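Local coordinates for protein SAM-dependent methyltransferase (Thiobacillus denitrificans, PDB 5EPE) that probably transfers methyl groups from S-adenosylmethionine to a substrate not yet defined, and is seen here with the product S-adenosyl-L-homocysteine bound, at residues Gly133-Met138 with Val242-Ala247; Thr202-Leu207 with Ala221-Glu226; Leu32-Gly37 with His58-Thr63; Gly139-Arg144 with Leu238-Phe243. All coordinates share one frame; numbering follows the deposited sequence.

Contact 1: Gly133-Met138 with Val242-Ala247; sequences GGIILM and VFALMA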
loop_
_atom_site.group_PDB
_atom_site.type_symbol
_atom_site.label_atom_id
_atom_site.label_comp_id
_atom_site.label_asym_id
_atom_site.label_seq_id
_atom_site.Cartn_x
_atom_site.Cartn_y
_atom_site.Cartn_z
ATOM N N GLY A 133 -50.248 3.901 -1.440
ATOM C CA GLY A 133 -49.733 3.872 -0.060
ATOM C C GLY A 133 -49.192 2.516 0.410
ATOM O O GLY A 133 -48.777 2.376 1.556
ATOM N N GLY A 134 -49.203 1.525 -0.475
ATOM C CA GLY A 134 -48.656 0.206 -0.185
ATOM C C GLY A 134 -47.148 0.169 -0.344
ATOM O O GLY A 134 -46.491 1.174 -0.715
ATOM N N ILE A 135 -46.599 -1.004 -0.039
ATOM C CA ILE A 135 -45.153 -1.223 -0.044
ATOM C C ILE A 135 -44.775 -2.288 -1.059
ATOM O O ILE A 135 -45.442 -3.334 -1.138
ATOM C CB ILE A 135 -44.691 -1.657 1.355
ATOM C CG1 ILE A 135 -44.807 -0.451 2.308
ATOM C CG2 ILE A 135 -43.257 -2.176 1.357
ATOM C CD1 ILE A 135 -44.665 -0.791 3.792
ATOM N N ILE A 136 -43.688 -2.050 -1.790
ATOM C CA ILE A 136 -43.100 -3.055 -2.681
ATOM C C ILE A 136 -41.856 -3.623 -1.951
ATOM O O ILE A 136 -41.058 -2.840 -1.395
ATOM C CB ILE A 136 -42.703 -2.445 -4.049
ATOM C CG1 ILE A 136 -43.983 -2.016 -4.783
ATOM C CG2 ILE A 136 -41.812 -3.390 -4.857
ATOM C CD1 ILE A 136 -43.817 -1.153 -6.030
ATOM N N LEU A 137 -41.730 -4.947 -1.971
ATOM C CA LEU A 137 -40.592 -5.680 -1.368
ATOM C C LEU A 137 -39.771 -6.342 -2.435
ATOM O O LEU A 137 -40.310 -7.099 -3.236
ATOM C CB LEU A 137 -41.034 -6.783 -0.429
ATOM C CG LEU A 137 -41.763 -6.489 0.818
ATOM C CD1 LEU A 137 -41.870 -7.784 1.648
ATOM C CD2 LEU A 137 -41.018 -5.439 1.637
HETATM N N MSE A 138 -38.478 -6.038 -2.436
HETATM C CA MSE A 138 -37.514 -6.653 -3.368
HETATM C C MSE A 138 -36.402 -7.290 -2.572
HETATM O O MSE A 138 -35.757 -6.627 -1.761
HETATM C CB MSE A 138 -36.910 -5.570 -4.271
HETATM C CG MSE A 138 -37.952 -4.879 -5.190
HETATM SE SE MSE A 138 -38.785 -6.172 -6.463
HETATM C CE MSE A 138 -37.216 -6.514 -7.523
ATOM N N VAL A 242 -33.665 -7.768 1.874
ATOM C CA VAL A 242 -34.998 -7.339 1.442
ATOM C C VAL A 242 -35.189 -5.851 1.728
ATOM O O VAL A 242 -35.017 -5.392 2.849
ATOM C CB VAL A 242 -36.123 -8.176 2.050
ATOM C CG1 VAL A 242 -37.447 -7.760 1.476
ATOM C CG2 VAL A 242 -35.899 -9.645 1.808
ATOM N N PHE A 243 -35.534 -5.137 0.666
ATOM C CA PHE A 243 -35.704 -3.707 0.638
ATOM C C PHE A 243 -37.173 -3.373 0.411
ATOM O O PHE A 243 -37.807 -3.885 -0.522
ATOM C CB PHE A 243 -34.828 -3.142 -0.468
ATOM C CG PHE A 243 -33.381 -3.494 -0.307
ATOM C CD1 PHE A 243 -32.887 -4.660 -0.830
ATOM C CD2 PHE A 243 -32.514 -2.640 0.384
ATOM C CE1 PHE A 243 -31.543 -4.994 -0.654
ATOM C CE2 PHE A 243 -31.158 -2.927 0.481
ATOM C CZ PHE A 243 -30.692 -4.131 0.005
ATOM N N ALA A 244 -37.702 -2.511 1.271
ATOM C CA ALA A 244 -39.078 -2.062 1.214
ATOM C C ALA A 244 -39.128 -0.700 0.583
ATOM O O ALA A 244 -38.402 0.210 0.989
ATOM C CB ALA A 244 -39.681 -2.014 2.643
ATOM N N LEU A 245 -39.978 -0.563 -0.429
ATOM C CA LEU A 245 -40.012 0.599 -1.339
ATOM C C LEU A 245 -41.410 1.221 -1.353
ATOM O O LEU A 245 -42.427 0.499 -1.377
ATOM C CB LEU A 245 -39.662 0.194 -2.757
ATOM C CG LEU A 245 -38.390 -0.661 -2.914
ATOM C CD1 LEU A 245 -38.207 -0.978 -4.379
ATOM C CD2 LEU A 245 -37.173 0.101 -2.415
HETATM N N MSE A 246 -41.454 2.550 -1.370
HETATM C CA MSE A 246 -42.683 3.278 -1.690
HETATM C C MSE A 246 -42.396 4.365 -2.696
HETATM O O MSE A 246 -41.482 5.187 -2.500
HETATM C CB MSE A 246 -43.273 3.909 -0.433
HETATM C CG MSE A 246 -43.650 2.901 0.618
HETATM SE SE MSE A 246 -44.342 3.711 2.309
HETATM C CE MSE A 246 -45.802 4.669 1.430
ATOM N N ALA A 247 -43.186 4.401 -3.763
ATOM C CA ALA A 247 -43.000 5.371 -4.849
ATOM C C ALA A 247 -43.125 6.777 -4.307
ATOM O O ALA A 247 -44.023 7.022 -3.524
ATOM C CB ALA A 247 -44.029 5.161 -5.941
#

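Contact 2: Thr202-Leu207 with Ala221-Glu226; sequences TMRRWL and AQLSSE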
loop_
_atom_site.group_PDB
_atom_site.type_symbol
_atom_site.label_atom_id
_atom_site.label_comp_id
_atom_site.label_asym_id
_atom_site.label_seq_id
_atom_site.Cartn_x
_atom_site.Cartn_y
_atom_site.Cartn_z
ATOM N N THR A 202 -28.389 -31.940 2.417
ATOM C CA THR A 202 -29.393 -32.405 1.500
ATOM C C THR A 202 -28.763 -33.201 0.319
ATOM O O THR A 202 -29.224 -34.281 -0.026
ATOM C CB THR A 202 -30.266 -31.254 0.989
ATOM O OG1 THR A 202 -30.894 -30.628 2.122
ATOM C CG2 THR A 202 -31.399 -31.790 -0.005
HETATM N N MSE A 203 -27.756 -32.617 -0.300
HETATM C CA MSE A 203 -27.063 -33.242 -1.406
HETATM C C MSE A 203 -26.423 -34.540 -1.042
HETATM O O MSE A 203 -26.493 -35.499 -1.808
HETATM C CB MSE A 203 -26.020 -32.323 -2.013
HETATM C CG MSE A 203 -26.615 -31.257 -2.902
HETATM SE SE MSE A 203 -25.079 -30.164 -3.648
HETATM C CE MSE A 203 -24.889 -29.138 -2.123
ATOM N N ARG A 204 -25.777 -34.608 0.113
ATOM C CA ARG A 204 -25.114 -35.843 0.510
ATOM C C ARG A 204 -26.090 -36.975 0.759
ATOM O O ARG A 204 -25.848 -38.127 0.308
ATOM C CB ARG A 204 -24.261 -35.656 1.782
ATOM C CG ARG A 204 -23.558 -36.929 2.283
ATOM C CD ARG A 204 -22.649 -37.547 1.199
ATOM N NE ARG A 204 -22.240 -38.863 1.613
ATOM C CZ ARG A 204 -21.136 -39.170 2.290
ATOM N NH1 ARG A 204 -20.188 -38.293 2.598
ATOM N NH2 ARG A 204 -20.960 -40.423 2.618
ATOM N N ARG A 205 -27.165 -36.679 1.487
ATOM C CA ARG A 205 -28.216 -37.669 1.721
ATOM C C ARG A 205 -28.885 -38.105 0.422
ATOM O O ARG A 205 -29.220 -39.264 0.248
ATOM C CB ARG A 205 -29.246 -37.112 2.688
ATOM C CG ARG A 205 -28.707 -37.090 4.114
ATOM C CD ARG A 205 -29.668 -36.452 5.083
ATOM N NE ARG A 205 -29.132 -36.605 6.419
ATOM C CZ ARG A 205 -29.751 -36.234 7.527
ATOM N NH1 ARG A 205 -30.936 -35.689 7.448
ATOM N NH2 ARG A 205 -29.164 -36.415 8.715
ATOM N N TRP A 206 -29.078 -37.180 -0.501
ATOM C CA TRP A 206 -29.591 -37.555 -1.841
ATOM C C TRP A 206 -28.634 -38.497 -2.587
ATOM O O TRP A 206 -29.038 -39.526 -3.142
ATOM C CB TRP A 206 -29.873 -36.302 -2.679
ATOM C CG TRP A 206 -30.484 -36.624 -3.985
ATOM C CD1 TRP A 206 -31.808 -36.779 -4.256
ATOM C CD2 TRP A 206 -29.775 -36.862 -5.196
ATOM N NE1 TRP A 206 -31.972 -37.077 -5.605
ATOM C CE2 TRP A 206 -30.729 -37.147 -6.193
ATOM C CE3 TRP A 206 -28.414 -36.859 -5.540
ATOM C CZ2 TRP A 206 -30.365 -37.397 -7.517
ATOM C CZ3 TRP A 206 -28.049 -37.118 -6.884
ATOM C CH2 TRP A 206 -29.021 -37.379 -7.840
ATOM N N LEU A 207 -27.369 -38.164 -2.551
ATOM C CA LEU A 207 -26.322 -38.927 -3.227
ATOM C C LEU A 207 -26.181 -40.355 -2.703
ATOM O O LEU A 207 -26.118 -41.331 -3.493
ATOM C CB LEU A 207 -25.036 -38.157 -3.051
ATOM C CG LEU A 207 -23.926 -38.290 -4.043
ATOM C CD1 LEU A 207 -24.341 -38.142 -5.511
ATOM C CD2 LEU A 207 -22.956 -37.164 -3.675
ATOM N N ALA A 221 -19.657 -33.716 -7.626
ATOM C CA ALA A 221 -18.706 -32.599 -7.901
ATOM C C ALA A 221 -19.055 -31.297 -7.146
ATOM O O ALA A 221 -18.172 -30.658 -6.579
ATOM C CB ALA A 221 -18.629 -32.330 -9.401
ATOM N N GLN A 222 -20.340 -30.930 -7.126
ATOM C CA GLN A 222 -20.789 -29.763 -6.369
ATOM C C GLN A 222 -20.517 -29.874 -4.844
ATOM O O GLN A 222 -20.009 -28.943 -4.194
ATOM C CB GLN A 222 -22.265 -29.481 -6.624
ATOM C CG GLN A 222 -22.490 -28.966 -8.024
ATOM C CD GLN A 222 -23.877 -28.410 -8.268
ATOM O OE1 GLN A 222 -24.470 -27.774 -7.396
ATOM N NE2 GLN A 222 -24.380 -28.612 -9.486
ATOM N N LEU A 223 -20.798 -31.035 -4.289
ATOM C CA LEU A 223 -20.654 -31.233 -2.863
ATOM C C LEU A 223 -19.197 -31.097 -2.419
ATOM O O LEU A 223 -18.912 -30.492 -1.402
ATOM C CB LEU A 223 -21.182 -32.623 -2.486
ATOM C CG LEU A 223 -21.267 -32.920 -1.013
ATOM C CD1 LEU A 223 -22.064 -31.865 -0.214
ATOM C CD2 LEU A 223 -21.818 -34.336 -0.861
ATOM N N SER A 224 -18.305 -31.691 -3.201
ATOM C CA SER A 224 -16.883 -31.581 -3.007
ATOM C C SER A 224 -16.361 -30.141 -3.027
ATOM O O SER A 224 -15.584 -29.751 -2.181
ATOM C CB SER A 224 -16.146 -32.312 -4.149
ATOM O OG SER A 224 -16.336 -33.692 -4.009
ATOM N N SER A 225 -16.851 -29.360 -3.973
ATOM C CA SER A 225 -16.282 -28.021 -4.205
ATOM C C SER A 225 -16.987 -26.885 -3.454
ATOM O O SER A 225 -16.371 -25.840 -3.179
ATOM C CB SER A 225 -16.264 -27.719 -5.707
ATOM O OG SER A 225 -17.567 -27.672 -6.215
ATOM N N GLU A 226 -18.246 -27.082 -3.082
ATOM C CA GLU A 226 -19.020 -25.965 -2.604
ATOM C C GLU A 226 -18.554 -25.266 -1.314
ATOM O O GLU A 226 -18.659 -24.060 -1.288
ATOM C CB GLU A 226 -20.521 -26.294 -2.523
ATOM C CG GLU A 226 -21.222 -26.056 -3.854
ATOM C CD GLU A 226 -21.262 -24.573 -4.214
ATOM O OE1 GLU A 226 -21.680 -23.711 -3.369
ATOM O OE2 GLU A 226 -20.832 -24.256 -5.347
#

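Contact 3: Leu32-Gly37 with His58-Thr63; sequences LRLEAG and HGIVGT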
loop_
_atom_site.group_PDB
_atom_site.type_symbol
_atom_site.label_atom_id
_atom_site.label_comp_id
_atom_site.label_asym_id
_atom_site.label_seq_id
_atom_site.Cartn_x
_atom_site.Cartn_y
_atom_site.Cartn_z
ATOM N N LEU A 32 -42.331 -4.269 8.854
ATOM C CA LEU A 32 -43.292 -3.748 7.896
ATOM C C LEU A 32 -44.562 -3.292 8.599
ATOM O O LEU A 32 -45.410 -2.716 7.939
ATOM C CB LEU A 32 -43.623 -4.794 6.819
ATOM C CG LEU A 32 -42.445 -5.194 5.938
ATOM C CD1 LEU A 32 -42.900 -6.239 4.958
ATOM C CD2 LEU A 32 -41.909 -4.025 5.167
ATOM N N ARG A 33 -44.681 -3.605 9.902
ATOM C CA ARG A 33 -45.828 -3.183 10.730
ATOM C C ARG A 33 -47.104 -3.683 10.094
ATOM O O ARG A 33 -48.016 -2.944 9.850
ATOM C CB ARG A 33 -45.860 -1.635 10.902
ATOM C CG ARG A 33 -44.528 -1.150 11.457
ATOM C CD ARG A 33 -44.476 0.357 11.600
ATOM N NE ARG A 33 -43.071 0.719 11.757
ATOM C CZ ARG A 33 -42.583 1.958 11.712
ATOM N NH1 ARG A 33 -41.250 2.093 11.816
ATOM N NH2 ARG A 33 -43.416 3.028 11.625
ATOM N N LEU A 34 -47.086 -4.953 9.743
ATOM C CA LEU A 34 -48.205 -5.548 9.072
ATOM C C LEU A 34 -49.382 -5.612 10.032
ATOM O O LEU A 34 -49.211 -6.127 11.142
ATOM C CB LEU A 34 -47.865 -6.971 8.673
ATOM C CG LEU A 34 -46.704 -7.113 7.673
ATOM C CD1 LEU A 34 -46.310 -8.589 7.579
ATOM C CD2 LEU A 34 -47.079 -6.518 6.322
ATOM N N GLU A 35 -50.547 -5.209 9.540
ATOM C CA GLU A 35 -51.781 -5.265 10.284
ATOM C C GLU A 35 -52.582 -6.480 9.854
ATOM O O GLU A 35 -52.469 -6.956 8.738
ATOM C CB GLU A 35 -52.543 -3.953 10.067
ATOM C CG GLU A 35 -51.706 -2.817 10.638
ATOM C CD GLU A 35 -52.197 -1.414 10.342
ATOM O OE1 GLU A 35 -53.368 -1.097 10.691
ATOM O OE2 GLU A 35 -51.358 -0.609 9.821
ATOM N N ALA A 36 -53.390 -6.987 10.771
ATOM C CA ALA A 36 -54.251 -8.121 10.488
ATOM C C ALA A 36 -55.139 -7.699 9.318
ATOM O O ALA A 36 -55.618 -6.559 9.229
ATOM C CB ALA A 36 -55.060 -8.475 11.721
ATOM N N GLY A 37 -55.335 -8.605 8.383
ATOM C CA GLY A 37 -56.150 -8.323 7.221
ATOM C C GLY A 37 -55.389 -7.727 6.068
ATOM O O GLY A 37 -55.923 -7.690 4.936
ATOM N N HIS A 58 -49.075 -12.219 12.087
ATOM C CA HIS A 58 -49.626 -10.880 11.887
ATOM C C HIS A 58 -51.055 -10.859 11.386
ATOM O O HIS A 58 -51.631 -9.787 11.309
ATOM C CB HIS A 58 -48.753 -10.068 10.945
ATOM C CG HIS A 58 -47.377 -9.871 11.474
ATOM N ND1 HIS A 58 -47.106 -8.975 12.482
ATOM C CD2 HIS A 58 -46.218 -10.514 11.210
ATOM C CE1 HIS A 58 -45.831 -9.060 12.806
ATOM N NE2 HIS A 58 -45.270 -9.989 12.051
ATOM N N GLY A 59 -51.615 -12.014 11.042
ATOM C CA GLY A 59 -52.986 -12.090 10.573
ATOM C C GLY A 59 -53.163 -11.579 9.146
ATOM O O GLY A 59 -54.278 -11.271 8.737
ATOM N N ILE A 60 -52.099 -11.530 8.348
ATOM C CA ILE A 60 -52.234 -11.141 6.924
ATOM C C ILE A 60 -52.926 -12.209 6.098
ATOM O O ILE A 60 -53.070 -13.367 6.546
ATOM C CB ILE A 60 -50.903 -10.735 6.265
ATOM C CG1 ILE A 60 -49.910 -11.903 6.150
ATOM C CG2 ILE A 60 -50.289 -9.578 7.057
ATOM C CD1 ILE A 60 -50.098 -12.798 4.930
ATOM N N VAL A 61 -53.378 -11.797 4.922
ATOM C CA VAL A 61 -53.887 -12.723 3.912
ATOM C C VAL A 61 -53.112 -12.504 2.639
ATOM O O VAL A 61 -52.522 -11.443 2.434
ATOM C CB VAL A 61 -55.400 -12.573 3.634
ATOM C CG1 VAL A 61 -56.207 -12.730 4.931
ATOM C CG2 VAL A 61 -55.756 -11.248 2.952
ATOM N N GLY A 62 -53.064 -13.513 1.785
ATOM C CA GLY A 62 -52.334 -13.335 0.542
ATOM C C GLY A 62 -52.246 -14.486 -0.414
ATOM O O GLY A 62 -52.827 -15.556 -0.166
ATOM N N THR A 63 -51.506 -14.248 -1.496
ATOM C CA THR A 63 -51.338 -15.197 -2.567
ATOM C C THR A 63 -49.873 -15.301 -2.968
ATOM O O THR A 63 -49.234 -14.271 -3.153
ATOM C CB THR A 63 -52.130 -14.727 -3.775
ATOM O OG1 THR A 63 -53.491 -14.613 -3.361
ATOM C CG2 THR A 63 -52.057 -15.751 -4.900
HETATM O O HOH W 1 -50.864 -7.577 12.789
#

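Contact 4: Gly139-Arg144 with Leu238-Phe243; sequences GEPFWR and LGWGVF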
loop_
_atom_site.group_PDB
_atom_site.type_symbol
_atom_site.label_atom_id
_atom_site.label_comp_id
_atom_site.label_asym_id
_atom_site.label_seq_id
_atom_site.Cartn_x
_atom_site.Cartn_y
_atom_site.Cartn_z
ATOM N N GLY A 139 -36.166 -8.571 -2.805
ATOM C CA GLY A 139 -35.119 -9.350 -2.156
ATOM C C GLY A 139 -34.019 -9.502 -3.226
ATOM O O GLY A 139 -34.248 -10.082 -4.299
ATOM N N GLU A 140 -32.830 -8.944 -2.945
ATOM C CA GLU A 140 -31.797 -8.811 -3.979
ATOM C C GLU A 140 -30.375 -8.870 -3.406
ATOM O O GLU A 140 -30.143 -8.363 -2.293
ATOM C CB GLU A 140 -31.950 -7.471 -4.736
ATOM C CG GLU A 140 -33.193 -7.326 -5.624
ATOM C CD GLU A 140 -33.114 -8.243 -6.820
ATOM O OE1 GLU A 140 -34.195 -8.700 -7.282
ATOM O OE2 GLU A 140 -31.981 -8.469 -7.332
ATOM N N PRO A 141 -29.428 -9.415 -4.212
ATOM C CA PRO A 141 -28.013 -9.317 -3.895
ATOM C C PRO A 141 -27.358 -7.989 -4.187
ATOM O O PRO A 141 -27.852 -7.141 -4.977
ATOM C CB PRO A 141 -27.369 -10.469 -4.707
ATOM C CG PRO A 141 -28.335 -10.728 -5.837
ATOM C CD PRO A 141 -29.658 -10.098 -5.497
ATOM N N PHE A 142 -26.254 -7.762 -3.477
ATOM C CA PHE A 142 -25.426 -6.579 -3.648
ATOM C C PHE A 142 -24.018 -6.950 -3.191
ATOM O O PHE A 142 -23.845 -8.039 -2.613
ATOM C CB PHE A 142 -26.047 -5.370 -2.906
ATOM C CG PHE A 142 -26.143 -5.544 -1.434
ATOM C CD1 PHE A 142 -25.105 -5.216 -0.608
ATOM C CD2 PHE A 142 -27.276 -6.115 -0.869
ATOM C CE1 PHE A 142 -25.163 -5.434 0.744
ATOM C CE2 PHE A 142 -27.360 -6.298 0.517
ATOM C CZ PHE A 142 -26.292 -5.983 1.323
ATOM N N TRP A 143 -23.002 -6.117 -3.440
ATOM C CA TRP A 143 -21.656 -6.401 -2.912
ATOM C C TRP A 143 -21.532 -5.967 -1.444
ATOM O O TRP A 143 -21.718 -4.819 -1.100
ATOM C CB TRP A 143 -20.556 -5.724 -3.751
ATOM C CG TRP A 143 -20.453 -6.223 -5.144
ATOM C CD1 TRP A 143 -20.522 -5.455 -6.313
ATOM C CD2 TRP A 143 -20.282 -7.581 -5.591
ATOM N NE1 TRP A 143 -20.358 -6.267 -7.426
ATOM C CE2 TRP A 143 -20.220 -7.560 -7.011
ATOM C CE3 TRP A 143 -20.110 -8.809 -4.937
ATOM C CZ2 TRP A 143 -20.091 -8.734 -7.779
ATOM C CZ3 TRP A 143 -19.956 -9.986 -5.725
ATOM C CH2 TRP A 143 -19.971 -9.924 -7.110
ATOM N N ARG A 144 -21.277 -6.938 -0.569
ATOM C CA ARG A 144 -20.914 -6.676 0.819
ATOM C C ARG A 144 -19.543 -6.006 0.849
ATOM O O ARG A 144 -19.338 -5.111 1.635
ATOM C CB ARG A 144 -20.861 -8.023 1.586
ATOM C CG ARG A 144 -20.377 -7.945 2.999
ATOM C CD ARG A 144 -20.447 -9.306 3.675
ATOM N NE ARG A 144 -19.964 -9.179 5.038
ATOM C CZ ARG A 144 -18.724 -9.319 5.462
ATOM N NH1 ARG A 144 -17.689 -9.584 4.656
ATOM N NH2 ARG A 144 -18.508 -9.109 6.751
ATOM N N LEU A 238 -20.486 -11.393 -0.957
ATOM C CA LEU A 238 -21.833 -11.238 -1.463
ATOM C C LEU A 238 -22.805 -10.840 -0.356
ATOM O O LEU A 238 -22.964 -11.570 0.631
ATOM C CB LEU A 238 -22.339 -12.466 -2.224
ATOM C CG LEU A 238 -23.564 -12.256 -3.183
ATOM C CD1 LEU A 238 -23.352 -11.206 -4.287
ATOM C CD2 LEU A 238 -23.974 -13.599 -3.859
ATOM N N GLY A 239 -23.426 -9.698 -0.529
ATOM C CA GLY A 239 -24.513 -9.267 0.360
ATOM C C GLY A 239 -25.880 -9.680 -0.220
ATOM O O GLY A 239 -26.008 -9.946 -1.413
ATOM N N TRP A 240 -26.897 -9.627 0.625
ATOM C CA TRP A 240 -28.283 -9.886 0.218
ATOM C C TRP A 240 -29.211 -9.208 1.226
ATOM O O TRP A 240 -28.881 -9.022 2.427
ATOM C CB TRP A 240 -28.559 -11.392 0.090
ATOM C CG TRP A 240 -29.794 -11.729 -0.650
ATOM C CD1 TRP A 240 -29.918 -11.990 -1.998
ATOM C CD2 TRP A 240 -31.097 -11.910 -0.088
ATOM N NE1 TRP A 240 -31.227 -12.216 -2.305
ATOM C CE2 TRP A 240 -31.963 -12.234 -1.144
ATOM C CE3 TRP A 240 -31.609 -11.836 1.226
ATOM C CZ2 TRP A 240 -33.338 -12.492 -0.936
ATOM C CZ3 TRP A 240 -32.955 -12.052 1.452
ATOM C CH2 TRP A 240 -33.812 -12.382 0.378
ATOM N N GLY A 241 -30.348 -8.746 0.722
ATOM C CA GLY A 241 -31.384 -8.250 1.621
ATOM C C GLY A 241 -32.695 -8.039 0.997
ATOM O O GLY A 241 -32.857 -8.164 -0.227
ATOM N N VAL A 242 -33.665 -7.768 1.874
ATOM C CA VAL A 242 -34.998 -7.339 1.442
ATOM C C VAL A 242 -35.189 -5.851 1.728
ATOM O O VAL A 242 -35.017 -5.392 2.849
ATOM C CB VAL A 242 -36.123 -8.176 2.050
ATOM C CG1 VAL A 242 -37.447 -7.760 1.476
ATOM C CG2 VAL A 242 -35.899 -9.645 1.808
ATOM N N PHE A 243 -35.534 -5.137 0.666
ATOM C CA PHE A 243 -35.704 -3.707 0.638
ATOM C C PHE A 243 -37.173 -3.373 0.411
ATOM O O PHE A 243 -37.807 -3.885 -0.522
ATOM C CB PHE A 243 -34.828 -3.142 -0.468
ATOM C CG PHE A 243 -33.381 -3.494 -0.307
ATOM C CD1 PHE A 243 -32.887 -4.660 -0.830
ATOM C CD2 PHE A 243 -32.514 -2.640 0.384
ATOM C CE1 PHE A 243 -31.543 -4.994 -0.654
ATOM C CE2 PHE A 243 -31.158 -2.927 0.481
ATOM C CZ PHE A 243 -30.692 -4.131 0.005
#

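Contact 1: Gly133-Met138 with Val242-Ala247
The carbonyl oxygen of Met-138 lies in the plane of the Phe-243 ring, at its edge, 3.6 Å from CD1. Phe-170, from helix 167-177, meets this ring edge-to-face, while Phe-174 approaches with its plane turned by about 40°. The same oxygen accepts the Phe-243 backbone N-H, so this carbonyl serves both the strand ladder and the aromatic edge. Two antiparallel hydrogen-bonded pairs, Met-138 with Phe-243 and Ile-136 with Leu-245, hold the strands, and Leu-245 N to Ile-136 O is the shortest link at 2.7 Å. Between them Leu-137 faces Ala-244 in a non-hydrogen-bonded pair, with CA atoms 4.7 Å apart. On that face the Ala-244 methyl rests against two neighbouring branches, Ile-135 CG2 and Leu-137 CD2, each 3.8 Å from its CB. On the other face Met-138 CG meets Leu-245 CD1 at 4.0 Å. Beyond CG the Met-138 chain bends at both chi2 and chi3, and it packs against Thr-122 and Leu-126 of helix 119-127. Met-246 runs straight through chi2 (177°) before folding at chi3, which carries its CE to within 3.8 Å of Gly-133 O. The ladder joins strand 134-143 to the reversed strand 238-247, which is inserted between it and strand 179-186, the feature that distinguishes the class I methyltransferase sheet from a plain Rossmann fold.

Contact 2: Thr202-Leu207 with Ala221-Glu226
Leu-223 leans across the helix pair and sets its CD2 methyl against the aliphatic base of Arg-204, 3.8 Å from CB and 3.9 Å from CD. With CG anti to the backbone N (chi1 -173°), Leu-223 reaches straight over to helix 189-209. There CD2 also touches Leu-207 CD2, at 4.1 Å, the two side chains crossing at a slant, so one methyl serves two neighbours. Met-203, a selenomethionine, works beside it: extended to SE and then turned at chi3, it passes Gln-222 at about a right angle. Its selenium sits 4.2 Å from Gln-222 CB, and the terminal CE reaches Leu-223 CD1 at 4.4 Å. Only the hydrocarbon part of Arg-204 belongs to this apolar seam; its guanidinium turns elsewhere, bridging to Asp-208 through NE and to Asp-180 of a neighbouring subunit through NH1. Trp-200, a turn earlier on helix 189-209, extends the cover over Leu-223. The short helical segments run roughly antiparallel, 148° between their directions, with axes 10.1 Å apart at closest approach, a gap filled by Met-203 and Leu-223. Helices 189-209 and 216-237, consecutive in the chain and joined by a short loop, thus form an alpha-alpha hairpin that also takes part in the subunit interface.

Contact 3: Leu32-Gly37 with His58-Thr63
In this Rossmann-like methyltransferase fold, the loop leading into strand 39-43 meets the turn between helix 49-58 and strand 61-66, with Gly-37 placed against Gly-59. The Gly-37 N-H bonds to Gly-59 O at 2.9 Å. The bond is straight at the hydrogen (174°), yet the nitrogen stands above the carbonyl plane rather than on a lone pair. One residue back, Ala-36 CA comes within 3.2 Å of His-58 O in a C-H...O contact. That carbonyl is also gripped by a water, which donates to His-58 O at 2.8 Å and to Leu-34 O at 2.7 Å and so bridges the two segments. Leu-34 supplies the apolar part: its CB is 3.9 Å from both His-58 CB and Ile-60 CG2, while its side chain crosses that of His-58 at about a right angle. In Ile-60, CG1 takes the crowded position between backbone N and carbonyl carbon (chi1 66°), leaving CG2 to face Leu-34. Helix 22-31 ends just before, in a Schellman motif at Arg-33. Trp-54 of helix 49-58 packs on both Leu-34 and Ile-60, and Ile-60 continues inward to Val-40 and Val-88 on neighbouring strands.

Contact 4: Gly139-Arg144 with Leu238-Phe243
Phe-142 O receives the Gly-239 N-H at 2.7 Å, the shortest hydrogen bond of this part of the antiparallel ladder, although it is bent to 142° at the hydrogen. In return Phe-142 N donates to Gly-239 O, but from well above that carbonyl's plane. The ladder pairs strand 134-143 with the reversed strand 238-247 of the class I methyltransferase sheet. Glu-140 with Gly-241 makes the next hydrogen-bonded pair, and between the two pairs Pro-141 faces Trp-240. The Phe-142 ring folds back over the partner strand because its CG sits between the backbone N and carbonyl carbon (chi1 63°). One ring face therefore covers Gly-239, whose CA lies 3.9 Å from the ring centroid in a CH-pi contact; the glycine, with no side chain, leaves room for it. The CE2 end of the ring reaches the CZ of Phe-243 at 4.0 Å. On the other face of the sheet, Trp-240 lies over the backbone of strand 134-143, with Glu-140 N 3.6 Å above the indole plane. This indole also packs on Asn-18, a residue that binds S-adenosyl-L-homocysteine, and meets Phe-20 edge-to-face, placing this part of the strand pair beside the S-adenosyl-L-homocysteine pocket. The buried Glu-140 carboxylate is held through OE1 by Ser-113. Toward the strand ends, Leu-238 CD1 sits between Trp-143 CZ3, at 3.9 Å, and Pro-141 CB, at 4.1 Å, and lies 3.6 Å from Phe-142 O.

Contacts 1 and 4 are successive halves of one strand ladder, sharing Val-242 and Phe-243, with centres 15 Å apart. Contact 3 reaches the same sheet: its Leu-32 packs on Leu-137 and Ala-244, the closest approach being 3.8 Å between Leu-137 CD1 and Leu-32 CD1. Contact 2 stands apart, 37 Å from contact 1 between centres, although helix 216-237 runs directly into strand 238-247. Between subunits, however, residues of contact 2 do meet those of contacts 1 and 3: Arg-204 of a neighbouring subunit bonds to Ala-247 O, and Thr-202 of a neighbouring subunit to Arg-33. Relative to bound S-adenosyl-L-homocysteine, the Trp-240 side chain lies about 6 Å away, Val-242 about 8 Å and Ile-60 about 13 Å.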